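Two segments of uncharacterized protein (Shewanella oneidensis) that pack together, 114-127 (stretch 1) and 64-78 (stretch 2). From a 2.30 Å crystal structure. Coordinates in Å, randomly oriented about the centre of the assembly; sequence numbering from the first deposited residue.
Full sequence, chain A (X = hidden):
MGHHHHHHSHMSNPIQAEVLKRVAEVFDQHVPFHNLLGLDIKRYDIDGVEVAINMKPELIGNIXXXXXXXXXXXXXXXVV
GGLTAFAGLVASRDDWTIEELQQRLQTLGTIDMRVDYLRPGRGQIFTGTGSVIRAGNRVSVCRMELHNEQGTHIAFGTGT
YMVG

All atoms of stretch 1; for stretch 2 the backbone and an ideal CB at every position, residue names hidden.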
# COMPACT_ATOMS: atom_id res chain seq x y z
N ARG A 114 2.76 1.71 4.04
CA ARG A 114 2.52 2.56 2.89
C ARG A 114 2.74 4.00 3.33
O ARG A 114 2.19 4.44 4.33
CB ARG A 114 1.09 2.43 2.36
CG ARG A 114 0.76 3.49 1.31
CD ARG A 114 -0.72 3.51 0.96
NE ARG A 114 -1.04 4.55 -0.01
CZ ARG A 114 -1.17 4.36 -1.33
NH1 ARG A 114 -1.02 3.14 -1.86
NH2 ARG A 114 -1.46 5.38 -2.12
N VAL A 115 3.56 4.72 2.58
CA VAL A 115 3.80 6.11 2.89
C VAL A 115 3.28 6.96 1.74
O VAL A 115 3.54 6.67 0.57
CB VAL A 115 5.30 6.39 3.05
CG1 VAL A 115 5.53 7.87 3.30
CG2 VAL A 115 5.87 5.56 4.19
N ASP A 116 2.52 7.99 2.08
CA ASP A 116 2.00 8.91 1.07
C ASP A 116 2.72 10.25 1.28
O ASP A 116 2.56 10.89 2.32
CB ASP A 116 0.48 9.07 1.24
CG ASP A 116 -0.30 7.85 0.72
OD1 ASP A 116 -0.34 7.61 -0.51
OD2 ASP A 116 -0.87 7.11 1.55
N TYR A 117 3.53 10.63 0.30
CA TYR A 117 4.29 11.88 0.34
C TYR A 117 3.40 13.00 -0.19
O TYR A 117 3.14 13.10 -1.38
CB TYR A 117 5.56 11.76 -0.52
CG TYR A 117 6.53 10.72 0.02
CD1 TYR A 117 6.48 9.39 -0.40
CD2 TYR A 117 7.47 11.05 0.99
CE1 TYR A 117 7.34 8.43 0.15
CE2 TYR A 117 8.32 10.11 1.54
CZ TYR A 117 8.25 8.80 1.12
OH TYR A 117 9.09 7.88 1.70
N LEU A 118 2.94 13.84 0.72
CA LEU A 118 2.02 14.92 0.37
C LEU A 118 2.66 16.15 -0.26
O LEU A 118 2.14 16.70 -1.23
CB LEU A 118 1.23 15.33 1.62
CG LEU A 118 0.65 14.14 2.40
CD1 LEU A 118 0.12 14.59 3.74
CD2 LEU A 118 -0.44 13.48 1.56
N ARG A 119 3.79 16.59 0.29
CA ARG A 119 4.49 17.78 -0.20
C ARG A 119 5.91 17.80 0.35
O ARG A 119 6.20 17.14 1.34
CB ARG A 119 3.73 19.05 0.20
CG ARG A 119 3.42 19.15 1.69
CD ARG A 119 2.55 20.36 1.97
NE ARG A 119 1.25 20.22 1.35
CZ ARG A 119 0.21 19.59 1.90
NH1 ARG A 119 0.32 19.05 3.11
NH2 ARG A 119 -0.93 19.49 1.24
N PRO A 120 6.82 18.58 -0.27
CA PRO A 120 8.22 18.69 0.15
C PRO A 120 8.47 18.81 1.64
O PRO A 120 7.82 19.59 2.34
CB PRO A 120 8.71 19.92 -0.61
CG PRO A 120 7.89 19.87 -1.87
CD PRO A 120 6.52 19.57 -1.32
N GLY A 121 9.43 18.03 2.12
CA GLY A 121 9.77 18.03 3.53
C GLY A 121 10.61 19.21 3.98
O GLY A 121 11.80 19.06 4.22
N ARG A 122 10.00 20.39 4.07
CA ARG A 122 10.73 21.57 4.53
C ARG A 122 10.35 21.78 5.99
O ARG A 122 9.24 21.45 6.39
CB ARG A 122 10.36 22.81 3.72
CG ARG A 122 10.64 22.67 2.23
CD ARG A 122 10.72 24.02 1.53
NE ARG A 122 11.04 23.87 0.11
CZ ARG A 122 10.19 23.44 -0.82
NH1 ARG A 122 8.95 23.11 -0.48
NH2 ARG A 122 10.59 23.31 -2.08
N GLY A 123 11.27 22.32 6.78
CA GLY A 123 10.99 22.55 8.19
C GLY A 123 12.23 22.50 9.06
O GLY A 123 13.29 22.04 8.64
N GLN A 124 12.10 22.97 10.30
CA GLN A 124 13.22 22.99 11.23
C GLN A 124 13.16 21.78 12.14
O GLN A 124 14.19 21.15 12.44
CB GLN A 124 13.18 24.27 12.07
CG GLN A 124 13.23 25.54 11.24
CD GLN A 124 13.02 26.78 12.08
OE1 GLN A 124 13.80 27.07 13.00
NE2 GLN A 124 11.95 27.53 11.78
N ILE A 125 11.95 21.45 12.59
CA ILE A 125 11.71 20.32 13.47
C ILE A 125 10.52 19.53 12.95
O ILE A 125 9.45 20.08 12.74
CB ILE A 125 11.39 20.77 14.92
CG1 ILE A 125 12.57 21.55 15.50
CG2 ILE A 125 11.06 19.55 15.80
CD1 ILE A 125 12.34 22.06 16.91
N PHE A 126 10.71 18.23 12.76
CA PHE A 126 9.64 17.37 12.27
C PHE A 126 9.08 16.53 13.42
O PHE A 126 9.84 15.95 14.20
CB PHE A 126 10.17 16.50 11.14
CG PHE A 126 10.55 17.29 9.91
CD1 PHE A 126 9.58 17.76 9.04
CD2 PHE A 126 11.88 17.61 9.67
CE1 PHE A 126 9.92 18.54 7.94
CE2 PHE A 126 12.23 18.40 8.57
CZ PHE A 126 11.25 18.86 7.70
N THR A 127 7.75 16.49 13.50
CA THR A 127 7.06 15.76 14.55
C THR A 127 6.09 14.72 13.98
O THR A 127 5.37 14.99 13.03
CB THR A 127 6.28 16.74 15.45
OG1 THR A 127 7.18 17.74 15.94
CG2 THR A 127 5.63 16.00 16.62
N UNK A 64 19.27 21.72 -3.21
CA UNK A 64 18.64 22.96 -3.66
C UNK A 64 17.36 23.30 -2.90
O UNK A 64 17.21 24.40 -2.38
CB UNK A 64 18.33 22.86 -5.16
N UNK A 65 16.44 22.34 -2.83
CA UNK A 65 15.16 22.55 -2.15
C UNK A 65 15.25 22.47 -0.63
O UNK A 65 14.31 22.83 0.07
CB UNK A 65 14.14 21.52 -2.65
N UNK A 66 16.38 21.99 -0.12
CA UNK A 66 16.57 21.84 1.32
C UNK A 66 15.42 21.04 1.93
O UNK A 66 14.84 21.42 2.95
CB UNK A 66 16.68 23.21 1.99
N UNK A 67 15.08 19.92 1.30
CA UNK A 67 14.01 19.09 1.81
C UNK A 67 14.57 17.84 2.48
O UNK A 67 15.66 17.35 2.16
CB UNK A 67 13.05 18.71 0.68
N UNK A 68 13.82 17.34 3.44
CA UNK A 68 14.18 16.14 4.18
C UNK A 68 14.17 14.97 3.20
O UNK A 68 13.35 14.93 2.27
CB UNK A 68 13.23 15.90 5.35
N UNK A 69 15.10 14.03 3.36
CA UNK A 69 15.15 12.86 2.48
C UNK A 69 13.97 11.94 2.79
O UNK A 69 13.71 11.63 3.95
CB UNK A 69 16.47 12.11 2.64
N UNK A 70 13.26 11.51 1.75
CA UNK A 70 12.11 10.64 1.94
C UNK A 70 12.35 9.44 2.84
O UNK A 70 11.41 8.93 3.47
CB UNK A 70 11.63 10.14 0.58
N UNK A 71 13.59 8.97 2.90
CA UNK A 71 13.92 7.83 3.74
C UNK A 71 13.76 8.17 5.22
O UNK A 71 13.41 7.30 6.02
CB UNK A 71 15.35 7.36 3.46
N UNK A 72 14.03 9.42 5.57
CA UNK A 72 13.90 9.86 6.95
C UNK A 72 12.43 9.89 7.31
O UNK A 72 12.01 9.43 8.37
CB UNK A 72 14.54 11.23 7.16
N UNK A 73 11.64 10.46 6.41
CA UNK A 73 10.20 10.55 6.63
C UNK A 73 9.63 9.14 6.85
O UNK A 73 8.85 8.91 7.77
CB UNK A 73 9.51 11.24 5.45
N UNK A 74 10.05 8.19 6.01
CA UNK A 74 9.60 6.81 6.13
C UNK A 74 10.08 6.19 7.44
O UNK A 74 9.35 5.42 8.06
CB UNK A 74 10.10 5.98 4.94
N UNK A 75 11.30 6.51 7.85
CA UNK A 75 11.86 5.97 9.10
C UNK A 75 11.03 6.43 10.30
O UNK A 75 10.64 5.62 11.15
CB UNK A 75 13.32 6.40 9.27
N UNK A 76 10.72 7.73 10.35
CA UNK A 76 9.93 8.28 11.45
C UNK A 76 8.51 7.70 11.49
O UNK A 76 8.02 7.32 12.55
CB UNK A 76 9.86 9.80 11.33
N UNK A 77 7.86 7.64 10.34
CA UNK A 77 6.50 7.11 10.29
C UNK A 77 6.43 5.66 10.75
O UNK A 77 5.47 5.29 11.43
CB UNK A 77 5.94 7.23 8.87
N UNK A 78 7.42 4.86 10.40
CA UNK A 78 7.45 3.44 10.79
C UNK A 78 7.62 3.27 12.30
O UNK A 78 6.94 2.46 12.94
CB UNK A 78 8.58 2.72 10.06

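Position 64 lies at the start of the stretch, and its ideal CB has no atom of stretch 1 within 5.5 Å, so this contact sets no preference there; the residue is His64. At position 65 the CB points toward stretch 1 and lies 4.0 Å from Arg122 NH2. A polar or acidic side chain would suit the neighbouring guanidinium, though the backbone can also serve it. The residue is Gln65: its carbonyl O accepts a weak hydrogen bond from Arg122 NE (3.4 Å), while the side-chain NE2 sits 2.7 Å from Arg122 NH2, near the guanidinium plane. The amide is probably turned over in the model, and turned back it may form a hydrogen bond.

Position 66 has a positive phi (53°) with psi 47°, a left-handed conformation that favours glycine, asparagine or aspartate but admits others. Its CB points sideways into space that stretch 1 leaves empty. Gln66 occupies it, with the end of its side chain leading away; its carbonyl O instead accepts a hydrogen bond from a water (2.8 Å), which in turn accepts one from Gly123 N (3.1 Å).

At position 67 the backbone is extended and passes close to Gly121, with the CB sideways, 3.8 Å from Gly121 O and close to both the ring of Pro120 and the aliphatic part of Arg122. A branched or medium-sized apolar side chain would fit, valine as well as isoleucine. Ile67 places CG2 3.8 Å from Pro120 CB and over one face of the Arg122 guanidinium, and its CA makes a CA-H...O contact of 3.3 Å with Gly121 O.

The same carbonyl accepts a hydrogen bond at position 68, where the backbone is again extended and the CB points toward stretch 1, 4.2 Å from Phe126 CE2. An apolar side chain long enough to reach the ring is expected: leucine, methionine or isoleucine. It is Leu68. Its N donates to Gly121 O (2.8 Å, 161°), and CD2 lies over the face of Phe126, 3.8 Å from the ring centroid, in a CH-pi contact.

Position 69 points away and immediately precedes a helix, so serine, threonine, aspartate or asparagine would be usual caps. His69 does this work, its ND1 accepting from the backbone N of position 71 (2.9 Å).

At position 70 an ideal CB would come within 3.4 Å of Tyr117 CE2, a tight approach that favours glycine. Gly70 leaves the space free, and its O accepts a hydrogen bond from Tyr117 OH (3.1 Å). Positions 71 and 72 have nothing of stretch 1 near their CBs; they are Gly71 and Val72.

Position 73 faces the tyrosine ring, and a small or β-branched residue would suit; Thr73 brings CB 4.2 Å from Tyr117 CE2. At 74 the CB points sideways and is near both Tyr117 OH (3.9 Å) and Val115 CG2 (4.3 Å), and a small side chain fits: Ala74. Positions 75, 76 and 78 make no close contact and hold Thr75, Val76 and Asp78. Position 77 points toward Val115, inviting a long apolar residue; Leu77 CD1 reaches Val115 CG1 at 3.7 Å.

Stretch 2 (64-78) HQQILHGGVTATVLD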
# COMPACT_ATOMS: atom_id res chain seq x y z
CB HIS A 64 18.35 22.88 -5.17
CG HIS A 64 17.75 24.13 -5.74
ND1 HIS A 64 16.50 24.59 -5.39
CD2 HIS A 64 18.24 25.02 -6.64
CE1 HIS A 64 16.24 25.71 -6.05
NE2 HIS A 64 17.28 25.99 -6.82
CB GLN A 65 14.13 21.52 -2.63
CG GLN A 65 13.90 21.47 -4.14
CD GLN A 65 13.14 22.68 -4.67
OE1 GLN A 65 12.91 22.80 -5.88
NE2 GLN A 65 12.74 23.57 -3.77
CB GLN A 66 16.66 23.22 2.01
CG GLN A 66 18.01 23.90 1.85
CD GLN A 66 19.14 23.17 2.57
OE1 GLN A 66 19.20 23.17 3.80
NE2 GLN A 66 20.02 22.55 1.81
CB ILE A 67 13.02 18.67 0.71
CG1 ILE A 67 13.74 17.89 -0.38
CG2 ILE A 67 12.40 19.89 0.08
CD1 ILE A 67 12.80 17.32 -1.40
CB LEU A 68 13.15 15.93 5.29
CG LEU A 68 13.42 14.96 6.44
CD1 LEU A 68 14.58 15.47 7.29
CD2 LEU A 68 12.15 14.85 7.28
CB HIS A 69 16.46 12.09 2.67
CG HIS A 69 16.69 11.04 1.62
ND1 HIS A 69 15.94 9.89 1.55
CD2 HIS A 69 17.58 10.98 0.60
CE1 HIS A 69 16.35 9.16 0.52
NE2 HIS A 69 17.35 9.80 -0.07
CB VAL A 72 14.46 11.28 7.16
CG1 VAL A 72 14.14 11.75 8.58
CG2 VAL A 72 15.97 11.30 6.91
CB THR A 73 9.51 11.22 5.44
OG1 THR A 73 9.98 12.57 5.33
CG2 THR A 73 8.02 11.23 5.63
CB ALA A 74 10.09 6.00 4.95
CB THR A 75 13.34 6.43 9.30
OG1 THR A 75 14.15 5.87 8.26
CG2 THR A 75 13.88 5.94 10.63
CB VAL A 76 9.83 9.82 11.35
CG1 VAL A 76 8.96 10.36 12.49
CG2 VAL A 76 11.21 10.43 11.40
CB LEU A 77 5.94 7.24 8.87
CG LEU A 77 5.66 8.67 8.38
CD1 LEU A 77 5.40 8.67 6.88
CD2 LEU A 77 4.47 9.23 9.12
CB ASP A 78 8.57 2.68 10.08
CG ASP A 78 8.49 1.17 10.30
OD1 ASP A 78 9.52 0.48 10.18
OD2 ASP A 78 7.38 0.66 10.59
O HOH W 1 13.95 22.79 5.22
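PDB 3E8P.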